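Local coordinates for beta-hexosaminidase LpqI (Mycobacterium tuberculosis H37Rv, PDB 6GFV), which cleaves the terminal beta-1,4-linked N-acetylglucosamine from peptidoglycan fragments as a family 3 glycoside hydrolase in cell-wall recycling, at residues A116-R119 / G120-M123; S241-K244 / A245-N248; T108-Q111 / V112-A116. All blocks are in the same frame, centred on the assembly; numbering follows the deposited sequence.

Interaction 1 (A116-R119 / G120-M123); sequences ARDR and GRQM
The carboxylate of D118 is gripped by two side chains of the next turn, a classic i/i+3 and i/i+4 pairing on the outer side of helix 109-126 in the TIM-barrel domain. OD1 of D118 makes a salt bridge with NH1 of R121 at 3.1 Å, lying at the edge of the guanidinium and near its plane. OD2 of D118 accepts from NE2 of Q122 at 3.0 Å; this donor stands 42° above the carboxylate plane, and the bond is bent. D118 reaches forward to both because its CG is anti to the backbone N (chi1 -175°) and swings beside the carbonyl carbon. An acid suits this place, since its two oxygens give one to each donor.

R117 and R121 run alongside each other with their guanidiniums turned 60° apart, their like charges probably eased by D114 and D172, which form salt bridges with R117, and by D118. On the inner side R119 forms a salt bridge with E81 and a hydrogen bond to the backbone O of G95, while G120, lacking a side chain, lets the helix backbone itself be buried. M123 folds back over the preceding turn, its CE 3.6 Å from O of R119.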
loop_
_atom_site.group_PDB
_atom_site.type_symbol
_atom_site.label_atom_id
_atom_site.label_comp_id
_atom_site.label_asym_id
_atom_site.label_seq_id
_atom_site.Cartn_x
_atom_site.Cartn_y
_atom_site.Cartn_z
ATOM N N ALA A 116 -0.290 12.405 -14.329
ATOM C CA ALA A 116 -0.107 11.121 -13.659
ATOM C C ALA A 116 0.448 10.066 -14.615
ATOM O O ALA A 116 1.286 9.259 -14.230
ATOM C CB ALA A 116 -1.415 10.634 -13.051
ATOM N N ARG A 117 -0.036 10.073 -15.852
ATOM C CA ARG A 117 0.394 9.089 -16.838
ATOM C C ARG A 117 1.865 9.290 -17.216
ATOM O O ARG A 117 2.618 8.328 -17.317
ATOM C CB ARG A 117 -0.486 9.144 -18.085
ATOM C CG ARG A 117 -0.057 8.186 -19.192
ATOM C CD ARG A 117 -1.063 8.129 -20.345
ATOM N NE ARG A 117 -1.229 9.409 -21.039
ATOM C CZ ARG A 117 -2.278 10.213 -20.893
ATOM N NH1 ARG A 117 -3.268 9.886 -20.065
ATOM N NH2 ARG A 117 -2.338 11.346 -21.565
ATOM N N ASP A 118 2.271 10.536 -17.410
ATOM C CA ASP A 118 3.668 10.818 -17.731
ATOM C C ASP A 118 4.633 10.414 -16.609
ATOM O O ASP A 118 5.607 9.703 -16.845
ATOM C CB ASP A 118 3.857 12.297 -18.040
ATOM C CG ASP A 118 5.261 12.604 -18.504
ATOM O OD1 ASP A 118 5.598 12.227 -19.641
ATOM O OD2 ASP A 118 6.023 13.178 -17.720
ATOM N N ARG A 119 4.363 10.897 -15.400
ATOM C CA ARG A 119 5.130 10.512 -14.214
ATOM C C ARG A 119 5.133 8.992 -14.009
ATOM O O ARG A 119 6.154 8.408 -13.658
ATOM C CB ARG A 119 4.580 11.225 -12.965
ATOM C CG ARG A 119 4.882 12.754 -12.905
ATOM C CD ARG A 119 4.259 13.484 -11.694
ATOM N NE ARG A 119 5.018 13.307 -10.461
ATOM C CZ ARG A 119 6.084 14.025 -10.117
ATOM N NH1 ARG A 119 6.520 14.994 -10.908
ATOM N NH2 ARG A 119 6.718 13.772 -8.975
ATOM N N GLY A 120 3.994 8.350 -14.254
ATOM C CA GLY A 120 3.885 6.902 -14.120
ATOM C C GLY A 120 4.738 6.162 -15.142
ATOM O O GLY A 120 5.329 5.121 -14.849
ATOM N N ARG A 121 4.782 6.708 -16.350
ATOM C CA ARG A 121 5.591 6.166 -17.430
ATOM C C ARG A 121 7.084 6.167 -17.076
ATOM O O ARG A 121 7.783 5.189 -17.301
ATOM C CB ARG A 121 5.346 6.979 -18.695
ATOM C CG ARG A 121 5.611 6.251 -19.986
ATOM C CD ARG A 121 5.605 7.217 -21.162
ATOM N NE ARG A 121 4.257 7.543 -21.605
ATOM C CZ ARG A 121 3.744 8.770 -21.658
ATOM N NH1 ARG A 121 4.466 9.825 -21.305
ATOM N NH2 ARG A 121 2.500 8.939 -22.082
ATOM N N GLN A 122 7.556 7.281 -16.523
ATOM C CA GLN A 122 8.942 7.421 -16.080
ATOM C C GLN A 122 9.261 6.484 -14.905
ATOM O O GLN A 122 10.351 5.925 -14.824
ATOM C CB GLN A 122 9.226 8.879 -15.703
ATOM C CG GLN A 122 9.114 9.851 -16.899
ATOM C CD GLN A 122 9.539 11.264 -16.552
ATOM O OE1 GLN A 122 10.691 11.511 -16.221
ATOM N NE2 GLN A 122 8.602 12.193 -16.602
ATOM N N MET A 123 8.304 6.319 -13.999
ATOM C CA MET A 123 8.435 5.387 -12.885
ATOM C C MET A 123 8.512 3.929 -13.345
ATOM O O MET A 123 9.266 3.142 -12.797
ATOM C CB MET A 123 7.264 5.550 -11.901
ATOM C CG MET A 123 7.469 6.633 -10.855
ATOM S SD MET A 123 6.164 6.649 -9.590
ATOM C CE MET A 123 4.849 7.444 -10.484
HETATM O O HOH W 1 0.404 11.263 -23.337
#

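Interaction 2 (S241-K244 / A245-N248)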
loop_
_atom_site.group_PDB
_atom_site.type_symbol
_atom_site.label_atom_id
_atom_site.label_comp_id
_atom_site.label_asym_id
_atom_site.label_seq_id
_atom_site.Cartn_x
_atom_site.Cartn_y
_atom_site.Cartn_z
ATOM N N SER A 241 -5.874 -0.570 10.588
ATOM C CA SER A 241 -4.940 -1.458 9.896
ATOM C C SER A 241 -4.768 -2.781 10.633
ATOM O O SER A 241 -4.325 -3.766 10.058
ATOM C CB SER A 241 -3.574 -0.773 9.725
ATOM O OG SER A 241 -3.049 -0.346 10.964
ATOM N N LEU A 242 -5.117 -2.783 11.914
ATOM C CA LEU A 242 -5.002 -3.971 12.746
ATOM C C LEU A 242 -6.379 -4.516 13.150
ATOM O O LEU A 242 -6.487 -5.355 14.042
ATOM C CB LEU A 242 -4.178 -3.663 13.988
ATOM C CG LEU A 242 -2.763 -3.120 13.767
ATOM C CD1 LEU A 242 -1.997 -3.260 15.046
ATOM C CD2 LEU A 242 -2.060 -3.851 12.645
ATOM N N SER A 243 -7.414 -4.030 12.482
ATOM C CA SER A 243 -8.795 -4.314 12.859
ATOM C C SER A 243 -9.541 -5.070 11.759
ATOM O O SER A 243 -9.781 -4.543 10.685
ATOM C CB SER A 243 -9.514 -3.004 13.201
ATOM O OG SER A 243 -10.925 -3.133 13.168
ATOM N N LYS A 244 -9.900 -6.312 12.046
ATOM C CA LYS A 244 -10.664 -7.140 11.123
ATOM C C LYS A 244 -12.030 -6.543 10.786
ATOM O O LYS A 244 -12.536 -6.737 9.686
ATOM C CB LYS A 244 -10.844 -8.541 11.709
ATOM C CG LYS A 244 -11.424 -9.552 10.754
ATOM C CD LYS A 244 -11.355 -10.943 11.342
ATOM C CE LYS A 244 -11.606 -11.977 10.285
ATOM N NZ LYS A 244 -11.736 -13.333 10.873
ATOM N N ALA A 245 -12.632 -5.834 11.734
ATOM C CA ALA A 245 -13.911 -5.176 11.488
ATOM C C ALA A 245 -13.771 -4.125 10.387
ATOM O O ALA A 245 -14.614 -4.046 9.503
ATOM C CB ALA A 245 -14.454 -4.549 12.772
ATOM N N ALA A 246 -12.697 -3.335 10.423
ATOM C CA ALA A 246 -12.458 -2.330 9.385
ATOM C C ALA A 246 -12.163 -2.957 8.011
ATOM O O ALA A 246 -12.723 -2.548 7.010
ATOM C CB ALA A 246 -11.305 -1.378 9.803
ATOM N N VAL A 247 -11.281 -3.943 7.952
ATOM C CA VAL A 247 -11.000 -4.594 6.670
ATOM C C VAL A 247 -12.271 -5.288 6.153
ATOM O O VAL A 247 -12.600 -5.160 4.990
ATOM C CB VAL A 247 -9.841 -5.581 6.780
ATOM C CG1 VAL A 247 -9.597 -6.274 5.467
ATOM C CG2 VAL A 247 -8.577 -4.845 7.220
ATOM N N ASN A 248 -13.019 -5.963 7.026
ATOM C CA ASN A 248 -14.282 -6.604 6.595
ATOM C C ASN A 248 -15.294 -5.619 5.979
ATOM O O ASN A 248 -15.980 -5.974 5.040
ATOM C CB ASN A 248 -14.927 -7.369 7.767
ATOM C CG ASN A 248 -14.355 -8.773 7.932
ATOM O OD1 ASN A 248 -13.532 -9.204 7.149
ATOM N ND2 ASN A 248 -14.781 -9.474 8.958
HETATM O O HOH W 2 -14.514 -12.919 9.105
#
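With chi1 at 162°, S243 carries its OG anti to its own backbone N and beside its carbonyl carbon, which brings the hydroxyl oxygen over the first turn of helix 244-252. This is a helix N-cap: OG of S243 accepts from N of A246 at 3.3 Å, and at 162° the bond is nearly straight though long. Serine suits the position because its one-carbon arm just spans the gap to an amide that has no carbonyl from a preceding turn to meet. The carbonyl of S243 is used as well, its O receiving N of V247 at 3.2 Å in the carbonyl plane, so the capping residue serves two successive amides through two different oxygens.

Small side chains fit closely around the cap. CB of A246 lies 3.8 Å from OG of S243, and A246, whose single methyl fits there, turns into the protein against L234 and A240. V247 sets its CG2 branch beside its own backbone N, and that methyl rests 3.7 Å from O of S243. Before the helix, S241 and L242 tie the loop to the barrel framework through H228, R288 and T289.

Contacts thin out on the exposed side. K244, fully extended from CG to NZ, leaves the helix start and is exposed, whereas N248 one turn on bends toward it. The N of N248 donates to O of K244 at 2.8 Å, the ordinary helical bond, and the two side chains cross, with ND2 of N248 3.8 Å from CG of K244. Their polar ends are linked only weakly, through a single water that accepts from ND2 of N248 and, at 3.3 Å, from NZ of K244.

Interaction 3 (T108-Q111 / V112-A116); sequences TVQQ and VRDLA
V112 packs closely against the preceding turn, its CG2 only 3.2 Å from O of T108, while its N donates to that same oxygen at 3.1 Å. With chi1 at 167°, CG2 is anti to the carbonyl carbon, which points it back at that turn. A compact nonpolar side chain suits this inner side, where V109 and V112 both lie on Y162 of helix 156-172. R113 stretches out to D172 of that helix, forming a salt bridge that joins the two helices.

The solvent side is looser and polar. D114 leans back over the preceding turn, with CG 3.2 Å from O of Q110, while its OD1 is committed to R117. A water donates to OE1 of Q110 at 3.1 Å; its approach to OD2 of D114 is unusually short and so doubtful.

At the helix start, the hydroxyl of T108 can accept from an otherwise unpartnered kind of amide: its OG1 takes N of Q111 at 3.0 Å. In return the long arm of Q111, extended beyond CG, reaches back so that OE1 of Q111 takes N of T108 at 2.9 Å on a lone pair, in the carbonyl plane. This reciprocal pair is the capping box that opens helix 109-126.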
loop_
_atom_site.group_PDB
_atom_site.type_symbol
_atom_site.label_atom_id
_atom_site.label_comp_id
_atom_site.label_asym_id
_atom_site.label_seq_id
_atom_site.Cartn_x
_atom_site.Cartn_y
_atom_site.Cartn_z
ATOM N N THR A 108 -7.205 21.045 -15.122
ATOM C CA THR A 108 -8.415 20.247 -15.324
ATOM C C THR A 108 -8.200 18.814 -14.877
ATOM O O THR A 108 -7.083 18.412 -14.580
ATOM C CB THR A 108 -8.873 20.204 -16.795
ATOM O OG1 THR A 108 -7.975 19.386 -17.555
ATOM C CG2 THR A 108 -8.948 21.586 -17.388
ATOM N N VAL A 109 -9.282 18.046 -14.862
ATOM C CA VAL A 109 -9.245 16.641 -14.482
ATOM C C VAL A 109 -8.438 15.838 -15.506
ATOM O O VAL A 109 -7.636 14.986 -15.155
ATOM C CB VAL A 109 -10.681 16.087 -14.347
ATOM C CG1 VAL A 109 -10.699 14.584 -14.357
ATOM C CG2 VAL A 109 -11.335 16.632 -13.072
ATOM N N GLN A 110 -8.646 16.148 -16.774
ATOM C CA GLN A 110 -7.916 15.500 -17.845
ATOM C C GLN A 110 -6.423 15.842 -17.811
ATOM O O GLN A 110 -5.601 14.978 -18.055
ATOM C CB GLN A 110 -8.519 15.888 -19.188
ATOM C CG GLN A 110 -7.842 15.242 -20.363
ATOM C CD GLN A 110 -8.428 15.685 -21.682
ATOM O OE1 GLN A 110 -8.233 16.820 -22.113
ATOM N NE2 GLN A 110 -9.174 14.801 -22.322
ATOM N N GLN A 111 -6.077 17.092 -17.510
ATOM C CA GLN A 111 -4.673 17.491 -17.361
ATOM C C GLN A 111 -4.016 16.760 -16.197
ATOM O O GLN A 111 -2.825 16.475 -16.217
ATOM C CB GLN A 111 -4.540 18.999 -17.144
ATOM C CG GLN A 111 -4.720 19.880 -18.383
ATOM C CD GLN A 111 -4.617 21.364 -18.054
ATOM O OE1 GLN A 111 -5.186 21.828 -17.072
ATOM N NE2 GLN A 111 -3.866 22.107 -18.869
ATOM N N VAL A 112 -4.803 16.442 -15.179
ATOM C CA VAL A 112 -4.263 15.711 -14.055
ATOM C C VAL A 112 -4.008 14.264 -14.457
ATOM O O VAL A 112 -3.007 13.680 -14.060
ATOM C CB VAL A 112 -5.192 15.799 -12.827
ATOM C CG1 VAL A 112 -4.780 14.795 -11.774
ATOM C CG2 VAL A 112 -5.165 17.234 -12.262
ATOM N N ARG A 113 -4.907 13.701 -15.259
ATOM C CA ARG A 113 -4.694 12.370 -15.827
ATOM C C ARG A 113 -3.427 12.351 -16.699
ATOM O O ARG A 113 -2.657 11.409 -16.638
ATOM C CB ARG A 113 -5.913 11.921 -16.641
ATOM C CG ARG A 113 -5.829 10.476 -17.113
ATOM C CD ARG A 113 -6.983 10.083 -18.013
ATOM N NE ARG A 113 -6.809 8.720 -18.498
ATOM C CZ ARG A 113 -7.757 8.009 -19.094
ATOM N NH1 ARG A 113 -8.965 8.528 -19.267
ATOM N NH2 ARG A 113 -7.507 6.772 -19.502
ATOM N N ASP A 114 -3.239 13.391 -17.511
ATOM C CA ASP A 114 -2.015 13.575 -18.308
ATOM C C ASP A 114 -0.757 13.499 -17.449
ATOM O O ASP A 114 0.171 12.764 -17.765
ATOM C CB ASP A 114 -2.017 14.918 -19.038
ATOM C CG ASP A 114 -3.089 15.025 -20.115
ATOM O OD1 ASP A 114 -3.630 14.003 -20.560
ATOM O OD2 ASP A 114 -3.375 16.164 -20.522
ATOM N N LEU A 115 -0.732 14.266 -16.366
ATOM C CA LEU A 115 0.466 14.364 -15.546
ATOM C C LEU A 115 0.749 13.046 -14.852
ATOM O O LEU A 115 1.896 12.613 -14.798
ATOM C CB LEU A 115 0.351 15.497 -14.513
ATOM C CG LEU A 115 1.519 15.690 -13.520
ATOM C CD1 LEU A 115 2.806 16.062 -14.229
ATOM C CD2 LEU A 115 1.198 16.739 -12.487
ATOM N N ALA A 116 -0.290 12.405 -14.329
ATOM C CA ALA A 116 -0.107 11.121 -13.659
ATOM C C ALA A 116 0.448 10.066 -14.615
ATOM O O ALA A 116 1.286 9.259 -14.230
ATOM C CB ALA A 116 -1.415 10.634 -13.051
HETATM O O HOH W 3 -5.171 17.181 -21.934
#

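Overall arrangement
Interactions 1 and 3 are consecutive stretches of helix 109-126, with centres 11 Å apart and A116 shared. The capping box of interaction 3 starts the helix, and the D114–R117 salt bridge joins the two interactions along it; D172 of helix 156-172 receives arginines from both. Toward the later end the helix nears the substrate pocket: the side chain of M123 is about 8 Å from that of R88, a probable substrate-binding residue. Interaction 2 caps another helix on the opposite side of the chain's centre from interaction 1, centres 32 Å apart. There V247 lies about 11 Å, side chain to side chain, from D268, the probable nucleophile.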